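Local atomic coordinates of putative D-lactate dehydrogenase (Chlamydomonas reinhardtii, PDB entry 4ZGS), a protein that acts as the pyruvate reductase of the algal chloroplast, probably converting pyruvate to D-lactate with a nicotinamide cofactor during fermentation. Residues 34-40 and 78-84; 147-153 and 170-176; 66-70 and 88-94. All blocks are in the same frame, centred on the assembly; numbering follows the deposited sequence.

Followed from the N terminus, the chain first lays down 34-40, then runs through helix 44-57 and strand 60-63 before 78-84 returns alongside 34-40 and closes contact 1. Segment 66-70 lies inside that loop, but its partner 88-94 follows it, so contacts 1 and 3 cross along the chain. Their centres are about 14 Å apart and they touch through Tyr40, Leu84, Leu68 and Asp88; together they tie a parallel sheet to the loops at the C-terminal ends of its strands. Contact 2 comes later, in series, and joins the end of helix 136-151 to the segment leading toward the NAD-binding sheet. Its centre is about 47 Å from that of contact 1.

Contact 1: 34-40 and 78-84; sequences TTRCICY and GYDVAVL
The ring of Tyr79 is sandwiched between two side chains of the neighbouring strand. Over one face lies the guanidinium of Arg36, a cation-pi pair with CZ of Arg36 4.1 Å from the centroid of the Tyr79 ring; the planes are 41° apart, with NH2 of Arg36 the nearest atom, 3.0 Å from CZ of Tyr79. Ile38 covers the opposite face with its CB, a CH-pi contact displaced toward the rim, while the backbone N of Cys37 lies at the ring edge. The arginine chain reaches this position by bending at chi3 (65°), which folds the guanidinium back over the tyrosine; NH1 has a further, long and weak ion pair with Asp60. The second ring, that of Tyr40, meets Ala82 CB and Val83 O at its edge, and its hydroxyl bonds to Thr72 O.

This is the parallel pairing of strands 36-39 and 81-84 in the sheet of the substrate-binding domain of D-2-hydroxyacid dehydrogenases, with strand order 2-1-3-4-5. Ile38 N donates to Val81 O (2.9 Å), Val83 N to Ile38 O (2.6 Å) and Tyr40 N to Val83 O (2.9 Å). Cys37 and Cys39 lie on one face with Val81 and Val83, where helix 341-359 packs on Val81; Ile38 and Ala82 lie on the other, CG2 of Ile38 being 4.0 Å from CB of Ala82. At the start of the ladder the pattern changes. Arg36 O accepts from two successive amides, Asp80 N at 2.7 Å and Val81 N at 3.2 Å, and Asp80 OD2 answers by taking Arg36 N on its anti lone pair.

Contact 2: 147-153 and 170-176; sequences IFALNRH and GLVGVEM
Met176 carries the tightly packed end of this contact, its thioether set against Phe148 and Ile147 of the helix. The sulfur SD lies over the face of the Phe148 ring, 4.1 Å from the centroid, a Met-aromatic contact, and is 3.8 Å from CG2 of Ile147. The chain bends at its last torsion (chi3 -50°), though the exact position of CE is doubtful. Asn151 crosses the methionine at about a right angle, with ND2 3.6 Å from Met176 CG. Helix 188-200 adds Ile200 against both Phe148 and Met176, burying this end.

Helix 136-151 stops here in a Schellman motif whose C-prime residue is His153, at positive phi, and the segment 170-176 runs past that C-terminal end on its way to strand 180-184 of the NAD-binding domain. Gly173 fits closely, its CA 3.0 Å from Asn151 O; a CB would collide with that oxygen and with Arg152 CD. The same oxygen accepts a weak hydrogen bond from Val174 N (3.3 Å). Arg152 itself turns its guanidinium to Ala337 O and Ser138 O of a second subunit, so the helix end also serves the subunit interface.

The fit is looser where His153 faces 170-172. Its partly exposed ring lies between two carbonyls, Gly170 O over one face and Leu150 O over the other, and Pro310 of a third subunit packs on it.

Contact 3: 66-70 and 88-94; sequences PPLDK and DRADASV
Two loops that follow parallel strands 60-63 and 81-84 meet beyond the C-terminal ends of the substrate-binding domain's sheet, where Leu68 is gripped by Asp88 and Arg89 just ahead of helix 92-101. Leu68 N donates to Asp88 OD1 (3.0 Å), reaching the anti side of the carboxylate 25° out of its plane, and Arg89 N returns a bond to Leu68 O (3.1 Å). The same OD1 also accepts from Ser41 OG, while OD2 takes Phe85 N. Were this carboxylate replaced by the methyl of an alanine, the amides of Leu68 and Phe85 and the Ser41 hydroxyl would probably lose the partner they share. Leu68 holds CG anti to its own amide nitrogen (chi1 167°), which carries CD2 to within 3.0 Å of Arg89 O; the side chain also packs on Leu98.

Asp91 is the N-cap of that helix: its OD1 accepts from Ser93 OG at 2.8 Å and, weakly, from the amides of Ser93 and Val94. Against this first turn the aliphatic part of Lys70 crosses Val94 at about a right angle, CG 3.5 Å from Val94 CG1.

The outer side of the contact is charged. Asp69 OD1 sits above one face of the Arg89 guanidinium, toward its rim, where no N-H points at it, and probably offsets some of the positive charge. Lys70 NZ comes within 3.3 Å of Arg89 NH1 at the guanidinium edge. Lys70 NZ donates to a water at 3.0 Å, which is modelled too close to Arg89 NH1 for a certain bond there.

Contact 1: 34-40 and 78-84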
loop_
_atom_site.group_PDB
_atom_site.type_symbol
_atom_site.label_atom_id
_atom_site.label_comp_id
_atom_site.label_asym_id
_atom_site.label_seq_id
_atom_site.Cartn_x
_atom_site.Cartn_y
_atom_site.Cartn_z
ATOM N N THR A 34 17.859 8.579 -43.662
ATOM C CA THR A 34 18.663 9.782 -43.454
ATOM C C THR A 34 17.917 10.799 -42.593
ATOM O O THR A 34 18.467 11.833 -42.228
ATOM C CB THR A 34 19.057 10.468 -44.807
ATOM O OG1 THR A 34 17.880 10.982 -45.445
ATOM C CG2 THR A 34 19.765 9.495 -45.759
ATOM N N THR A 35 16.649 10.538 -42.308
ATOM C CA THR A 35 15.896 11.415 -41.417
ATOM C C THR A 35 16.501 11.430 -40.007
ATOM O O THR A 35 16.899 10.381 -39.495
ATOM C CB THR A 35 14.403 10.996 -41.324
ATOM O OG1 THR A 35 13.855 10.845 -42.645
ATOM C CG2 THR A 35 13.598 12.039 -40.563
ATOM N N ARG A 36 16.597 12.628 -39.419
ATOM C CA ARG A 36 17.063 12.820 -38.043
ATOM C C ARG A 36 15.870 13.142 -37.153
ATOM O O ARG A 36 15.239 14.196 -37.304
ATOM C CB ARG A 36 18.099 13.937 -37.944
ATOM C CG ARG A 36 19.491 13.590 -38.453
ATOM C CD ARG A 36 20.396 14.804 -38.376
ATOM N NE ARG A 36 20.628 15.245 -36.994
ATOM C CZ ARG A 36 21.532 14.738 -36.159
ATOM N NH1 ARG A 36 22.306 13.729 -36.522
ATOM N NH2 ARG A 36 21.645 15.236 -34.939
ATOM N N CYS A 37 15.601 12.241 -36.206
ATOM C CA CYS A 37 14.422 12.311 -35.354
ATOM C C CYS A 37 14.755 12.503 -33.866
ATOM O O CYS A 37 15.567 11.767 -33.298
ATOM C CB CYS A 37 13.611 11.047 -35.511
ATOM S SG CYS A 37 12.985 10.679 -37.138
ATOM N N ILE A 38 14.128 13.488 -33.232
ATOM C CA ILE A 38 14.245 13.613 -31.792
ATOM C C ILE A 38 12.901 13.277 -31.117
ATOM O O ILE A 38 11.866 13.738 -31.584
ATOM C CB ILE A 38 14.755 15.049 -31.395
ATOM C CG1 ILE A 38 14.893 15.196 -29.866
ATOM C CG2 ILE A 38 13.852 16.138 -31.952
ATOM C CD1 ILE A 38 15.750 16.413 -29.429
ATOM N N CYS A 39 12.918 12.469 -30.047
ATOM C CA CYS A 39 11.681 12.136 -29.291
ATOM C C CYS A 39 11.709 12.635 -27.848
ATOM O O CYS A 39 12.574 12.254 -27.050
ATOM C CB CYS A 39 11.407 10.624 -29.264
ATOM S SG CYS A 39 10.937 9.957 -30.889
ATOM N N TYR A 40 10.760 13.505 -27.535
ATOM C CA TYR A 40 10.602 14.017 -26.193
ATOM C C TYR A 40 9.796 13.120 -25.245
ATOM O O TYR A 40 8.986 12.295 -25.670
ATOM C CB TYR A 40 10.004 15.410 -26.295
ATOM C CG TYR A 40 11.008 16.358 -26.898
ATOM C CD1 TYR A 40 11.116 16.497 -28.269
ATOM C CD2 TYR A 40 11.872 17.085 -26.097
ATOM C CE1 TYR A 40 12.055 17.360 -28.840
ATOM C CE2 TYR A 40 12.805 17.952 -26.648
ATOM C CZ TYR A 40 12.900 18.089 -28.030
ATOM O OH TYR A 40 13.827 18.953 -28.604
ATOM N N GLY A 78 19.291 20.745 -35.432
ATOM C CA GLY A 78 19.820 19.860 -36.447
ATOM C C GLY A 78 18.823 18.787 -36.837
ATOM O O GLY A 78 18.955 18.169 -37.879
ATOM N N TYR A 79 17.843 18.532 -35.979
ATOM C CA TYR A 79 16.880 17.472 -36.244
ATOM C C TYR A 79 15.702 17.849 -37.147
ATOM O O TYR A 79 15.273 19.002 -37.223
ATOM C CB TYR A 79 16.368 16.889 -34.932
ATOM C CG TYR A 79 17.435 16.092 -34.227
ATOM C CD1 TYR A 79 17.520 14.717 -34.397
ATOM C CD2 TYR A 79 18.381 16.709 -33.426
ATOM C CE1 TYR A 79 18.501 13.979 -33.770
ATOM C CE2 TYR A 79 19.354 15.972 -32.787
ATOM C CZ TYR A 79 19.408 14.614 -32.964
ATOM O OH TYR A 79 20.379 13.885 -32.340
ATOM N N ASP A 80 15.240 16.849 -37.881
ATOM C CA ASP A 80 14.196 17.031 -38.874
ATOM C C ASP A 80 12.775 16.933 -38.352
ATOM O O ASP A 80 11.903 17.708 -38.745
ATOM C CB ASP A 80 14.426 16.011 -39.977
ATOM C CG ASP A 80 15.793 16.172 -40.599
ATOM O OD1 ASP A 80 16.094 17.285 -41.082
ATOM O OD2 ASP A 80 16.578 15.201 -40.560
ATOM N N VAL A 81 12.557 15.976 -37.455
ATOM C CA VAL A 81 11.229 15.698 -36.926
ATOM C C VAL A 81 11.282 15.472 -35.428
ATOM O O VAL A 81 12.162 14.768 -34.913
ATOM C CB VAL A 81 10.575 14.475 -37.622
ATOM C CG1 VAL A 81 11.587 13.376 -37.831
ATOM C CG2 VAL A 81 9.366 13.979 -36.836
ATOM N N ALA A 82 10.346 16.105 -34.732
ATOM C CA ALA A 82 10.240 15.965 -33.285
ATOM C C ALA A 82 9.060 15.048 -32.956
ATOM O O ALA A 82 7.940 15.299 -33.391
ATOM C CB ALA A 82 10.076 17.345 -32.618
ATOM N N VAL A 83 9.311 13.962 -32.233
ATOM C CA VAL A 83 8.202 13.132 -31.795
ATOM C C VAL A 83 7.783 13.476 -30.369
ATOM O O VAL A 83 8.566 13.388 -29.415
ATOM C CB VAL A 83 8.520 11.644 -31.887
ATOM C CG1 VAL A 83 7.271 10.848 -31.520
ATOM C CG2 VAL A 83 8.959 11.279 -33.299
ATOM N N LEU A 84 6.503 13.805 -30.245
ATOM C CA LEU A 84 5.918 14.386 -29.050
ATOM C C LEU A 84 4.707 13.573 -28.609
ATOM O O LEU A 84 4.146 12.793 -29.374
ATOM C CB LEU A 84 5.470 15.828 -29.323
ATOM C CG LEU A 84 6.435 17.007 -29.387
ATOM C CD1 LEU A 84 7.701 16.616 -30.101
ATOM C CD2 LEU A 84 5.758 18.172 -30.095
#

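Contact 2: 147-153 and 170-176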
loop_
_atom_site.group_PDB
_atom_site.type_symbol
_atom_site.label_atom_id
_atom_site.label_comp_id
_atom_site.label_asym_id
_atom_site.label_seq_id
_atom_site.Cartn_x
_atom_site.Cartn_y
_atom_site.Cartn_z
ATOM N N ILE A 147 -14.820 -2.667 -14.434
ATOM C CA ILE A 147 -16.088 -3.205 -13.945
ATOM C C ILE A 147 -15.825 -4.478 -13.122
ATOM O O ILE A 147 -16.267 -4.610 -11.969
ATOM C CB ILE A 147 -17.067 -3.449 -15.092
ATOM C CG1 ILE A 147 -17.621 -2.097 -15.553
ATOM C CG2 ILE A 147 -18.274 -4.298 -14.604
ATOM C CD1 ILE A 147 -18.318 -2.140 -16.911
ATOM N N PHE A 148 -15.020 -5.371 -13.670
ATOM C CA PHE A 148 -14.760 -6.597 -12.950
ATOM C C PHE A 148 -14.076 -6.350 -11.613
ATOM O O PHE A 148 -14.482 -6.926 -10.620
ATOM C CB PHE A 148 -13.947 -7.557 -13.813
ATOM C CG PHE A 148 -14.814 -8.532 -14.586
ATOM C CD1 PHE A 148 -15.359 -9.642 -13.965
ATOM C CD2 PHE A 148 -15.094 -8.321 -15.927
ATOM C CE1 PHE A 148 -16.132 -10.522 -14.670
ATOM C CE2 PHE A 148 -15.872 -9.196 -16.620
ATOM C CZ PHE A 148 -16.391 -10.293 -15.990
ATOM N N ALA A 149 -13.069 -5.472 -11.594
ATOM C CA ALA A 149 -12.272 -5.224 -10.419
ATOM C C ALA A 149 -13.179 -4.677 -9.315
ATOM O O ALA A 149 -13.143 -5.163 -8.194
ATOM C CB ALA A 149 -11.100 -4.243 -10.737
ATOM N N LEU A 150 -14.019 -3.702 -9.645
ATOM C CA LEU A 150 -14.956 -3.146 -8.671
ATOM C C LEU A 150 -15.991 -4.160 -8.172
ATOM O O LEU A 150 -16.312 -4.214 -6.981
ATOM C CB LEU A 150 -15.696 -1.947 -9.272
ATOM C CG LEU A 150 -14.850 -0.695 -9.513
ATOM C CD1 LEU A 150 -15.638 0.306 -10.359
ATOM C CD2 LEU A 150 -14.441 -0.087 -8.188
ATOM N N ASN A 151 -16.534 -4.951 -9.094
ATOM C CA ASN A 151 -17.505 -5.967 -8.733
ATOM C C ASN A 151 -16.964 -6.912 -7.685
ATOM O O ASN A 151 -17.692 -7.370 -6.805
ATOM C CB ASN A 151 -17.919 -6.788 -9.953
ATOM C CG ASN A 151 -19.048 -6.168 -10.701
ATOM O OD1 ASN A 151 -19.744 -5.295 -10.187
ATOM N ND2 ASN A 151 -19.268 -6.638 -11.905
ATOM N N ARG A 152 -15.713 -7.295 -7.868
ATOM C CA ARG A 152 -15.113 -8.296 -7.023
ATOM C C ARG A 152 -14.166 -7.713 -5.992
ATOM O O ARG A 152 -13.449 -8.475 -5.350
ATOM C CB ARG A 152 -14.432 -9.354 -7.881
ATOM C CG ARG A 152 -15.415 -9.983 -8.903
ATOM C CD ARG A 152 -16.733 -10.461 -8.221
ATOM N NE ARG A 152 -16.557 -11.682 -7.425
ATOM C CZ ARG A 152 -16.895 -12.908 -7.827
ATOM N NH1 ARG A 152 -17.450 -13.098 -9.033
ATOM N NH2 ARG A 152 -16.674 -13.955 -7.022
ATOM N N HIS A 153 -14.120 -6.381 -5.874
ATOM C CA HIS A 153 -13.260 -5.721 -4.883
ATOM C C HIS A 153 -11.833 -6.217 -4.980
ATOM O O HIS A 153 -11.186 -6.474 -3.953
ATOM C CB HIS A 153 -13.763 -5.964 -3.413
ATOM C CG HIS A 153 -15.137 -5.451 -3.132
ATOM N ND1 HIS A 153 -15.388 -4.141 -2.781
ATOM C CD2 HIS A 153 -16.343 -6.069 -3.144
ATOM C CE1 HIS A 153 -16.687 -3.977 -2.581
ATOM N NE2 HIS A 153 -17.290 -5.131 -2.795
ATOM N N GLY A 170 -15.124 -7.090 4.064
ATOM C CA GLY A 170 -16.318 -6.628 3.402
ATOM C C GLY A 170 -15.985 -6.743 1.898
ATOM O O GLY A 170 -16.162 -5.793 1.122
ATOM N N LEU A 171 -15.351 -7.861 1.528
ATOM C CA LEU A 171 -15.019 -8.201 0.136
ATOM C C LEU A 171 -16.158 -8.834 -0.710
ATOM O O LEU A 171 -15.939 -9.263 -1.827
ATOM C CB LEU A 171 -13.840 -9.177 0.117
ATOM C CG LEU A 171 -12.480 -8.836 0.723
ATOM C CD1 LEU A 171 -11.512 -10.004 0.532
ATOM C CD2 LEU A 171 -11.933 -7.594 0.060
ATOM N N VAL A 172 -17.361 -8.936 -0.183
ATOM C CA VAL A 172 -18.408 -9.607 -0.923
ATOM C C VAL A 172 -18.748 -8.910 -2.240
ATOM O O VAL A 172 -19.085 -7.727 -2.265
ATOM C CB VAL A 172 -19.676 -9.709 -0.116
ATOM C CG1 VAL A 172 -20.781 -10.302 -0.969
ATOM C CG2 VAL A 172 -19.428 -10.538 1.157
ATOM N N GLY A 173 -18.700 -9.669 -3.337
ATOM C CA GLY A 173 -18.929 -9.102 -4.650
ATOM C C GLY A 173 -20.313 -9.302 -5.202
ATOM O O GLY A 173 -21.269 -9.568 -4.470
ATOM N N VAL A 174 -20.407 -9.182 -6.520
ATOM C CA VAL A 174 -21.677 -9.247 -7.235
ATOM C C VAL A 174 -21.511 -9.916 -8.606
ATOM O O VAL A 174 -20.474 -9.739 -9.251
ATOM C CB VAL A 174 -22.253 -7.834 -7.396
ATOM C CG1 VAL A 174 -23.012 -7.712 -8.683
ATOM C CG2 VAL A 174 -23.138 -7.505 -6.212
ATOM N N GLU A 175 -22.521 -10.675 -9.046
ATOM C CA GLU A 175 -22.531 -11.279 -10.391
ATOM C C GLU A 175 -22.857 -10.306 -11.513
ATOM O O GLU A 175 -23.765 -9.484 -11.397
ATOM C CB GLU A 175 -23.540 -12.420 -10.467
ATOM C CG GLU A 175 -23.009 -13.757 -10.032
ATOM C CD GLU A 175 -24.033 -14.881 -10.198
ATOM O OE1 GLU A 175 -25.134 -14.632 -10.770
ATOM O OE2 GLU A 175 -23.729 -16.007 -9.724
ATOM N N MET A 176 -22.154 -10.442 -12.630
ATOM C CA MET A 176 -22.460 -9.600 -13.778
ATOM C C MET A 176 -23.473 -10.179 -14.769
ATOM O O MET A 176 -24.090 -9.418 -15.522
ATOM C CB MET A 176 -21.158 -9.276 -14.492
ATOM C CG MET A 176 -20.968 -7.821 -14.874
ATOM S SD MET A 176 -19.341 -7.821 -15.573
ATOM C CE MET A 176 -18.564 -8.692 -14.222
#

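Contact 3: 66-70 and 88-94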
loop_
_atom_site.group_PDB
_atom_site.type_symbol
_atom_site.label_atom_id
_atom_site.label_comp_id
_atom_site.label_asym_id
_atom_site.label_seq_id
_atom_site.Cartn_x
_atom_site.Cartn_y
_atom_site.Cartn_z
ATOM N N PRO A 66 13.405 14.029 -20.515
ATOM C CA PRO A 66 12.447 15.053 -20.086
ATOM C C PRO A 66 11.466 15.455 -21.195
ATOM O O PRO A 66 11.726 15.218 -22.363
ATOM C CB PRO A 66 13.343 16.242 -19.691
ATOM C CG PRO A 66 14.643 16.014 -20.388
ATOM C CD PRO A 66 14.797 14.503 -20.414
ATOM N N PRO A 67 10.314 16.022 -20.811
ATOM C CA PRO A 67 9.328 16.488 -21.789
ATOM C C PRO A 67 9.870 17.679 -22.536
ATOM O O PRO A 67 10.991 18.126 -22.283
ATOM C CB PRO A 67 8.131 16.899 -20.934
ATOM C CG PRO A 67 8.738 17.238 -19.582
ATOM C CD PRO A 67 9.891 16.285 -19.417
ATOM N N LEU A 68 9.056 18.219 -23.425
ATOM C CA LEU A 68 9.494 19.333 -24.232
ATOM C C LEU A 68 9.123 20.686 -23.619
ATOM O O LEU A 68 7.978 20.923 -23.252
ATOM C CB LEU A 68 8.934 19.198 -25.647
ATOM C CG LEU A 68 9.012 20.386 -26.602
ATOM C CD1 LEU A 68 10.463 20.703 -26.938
ATOM C CD2 LEU A 68 8.240 19.990 -27.847
ATOM N N ASP A 69 10.126 21.561 -23.544
ATOM C CA ASP A 69 9.993 22.948 -23.090
ATOM C C ASP A 69 10.617 23.887 -24.075
ATOM O O ASP A 69 10.985 23.528 -25.191
ATOM C CB ASP A 69 10.710 23.217 -21.758
ATOM C CG ASP A 69 10.217 22.367 -20.666
ATOM O OD1 ASP A 69 9.012 22.057 -20.686
ATOM O OD2 ASP A 69 11.029 21.997 -19.795
ATOM N N LYS A 70 10.766 25.105 -23.593
ATOM C CA LYS A 70 11.373 26.182 -24.324
ATOM C C LYS A 70 12.861 25.871 -24.255
ATOM O O LYS A 70 13.592 25.945 -25.251
ATOM C CB LYS A 70 11.031 27.535 -23.673
ATOM C CG LYS A 70 9.535 27.888 -23.688
ATOM C CD LYS A 70 9.221 29.247 -23.027
ATOM C CE LYS A 70 9.569 29.269 -21.530
ATOM N NZ LYS A 70 8.668 28.418 -20.681
ATOM N N ASP A 88 3.795 16.829 -23.694
ATOM C CA ASP A 88 4.872 17.725 -24.182
ATOM C C ASP A 88 4.397 19.137 -24.534
ATOM O O ASP A 88 3.280 19.294 -24.989
ATOM C CB ASP A 88 5.541 17.076 -25.383
ATOM C CG ASP A 88 6.373 15.874 -24.988
ATOM O OD1 ASP A 88 7.232 15.993 -24.080
ATOM O OD2 ASP A 88 6.117 14.782 -25.548
ATOM N N ARG A 89 5.217 20.175 -24.363
ATOM C CA ARG A 89 4.718 21.503 -24.750
ATOM C C ARG A 89 5.043 21.850 -26.185
ATOM O O ARG A 89 6.213 21.829 -26.569
ATOM C CB ARG A 89 5.345 22.635 -23.907
ATOM C CG ARG A 89 4.915 22.891 -22.484
ATOM C CD ARG A 89 5.718 24.030 -21.839
ATOM N NE ARG A 89 5.460 24.045 -20.398
ATOM C CZ ARG A 89 6.042 24.844 -19.489
ATOM N NH1 ARG A 89 6.963 25.772 -19.823
ATOM N NH2 ARG A 89 5.692 24.719 -18.201
ATOM N N ALA A 90 4.018 22.132 -26.990
ATOM C CA ALA A 90 4.192 23.100 -28.059
ATOM C C ALA A 90 3.121 24.162 -27.868
ATOM O O ALA A 90 2.030 24.044 -28.411
ATOM C CB ALA A 90 4.083 22.457 -29.435
ATOM N N ASP A 91 3.465 25.247 -27.190
ATOM C CA ASP A 91 2.606 26.417 -27.138
ATOM C C ASP A 91 3.268 27.340 -28.136
ATOM O O ASP A 91 4.268 26.948 -28.725
ATOM C CB ASP A 91 2.476 26.999 -25.724
ATOM C CG ASP A 91 3.813 27.355 -25.091
ATOM O OD1 ASP A 91 4.837 27.384 -25.797
ATOM O OD2 ASP A 91 3.835 27.625 -23.868
ATOM N N ALA A 92 2.788 28.561 -28.299
ATOM C CA ALA A 92 3.320 29.391 -29.370
ATOM C C ALA A 92 4.834 29.620 -29.265
ATOM O O ALA A 92 5.507 29.789 -30.281
ATOM C CB ALA A 92 2.586 30.711 -29.408
ATOM N N SER A 93 5.374 29.596 -28.049
ATOM C CA SER A 93 6.794 29.915 -27.847
ATOM C C SER A 93 7.775 28.770 -28.179
ATOM O O SER A 93 8.851 29.035 -28.721
ATOM C CB SER A 93 7.036 30.391 -26.406
ATOM O OG SER A 93 6.805 29.363 -25.463
ATOM N N VAL A 94 7.431 27.516 -27.878
ATOM C CA VAL A 94 8.384 26.432 -28.152
ATOM C C VAL A 94 8.395 26.056 -29.637
ATOM O O VAL A 94 9.405 25.549 -30.138
ATOM C CB VAL A 94 8.107 25.143 -27.320
ATOM C CG1 VAL A 94 8.137 25.430 -25.827
ATOM C CG2 VAL A 94 6.790 24.527 -27.691
HETATM O O HOH W 1 8.185 25.734 -22.012
#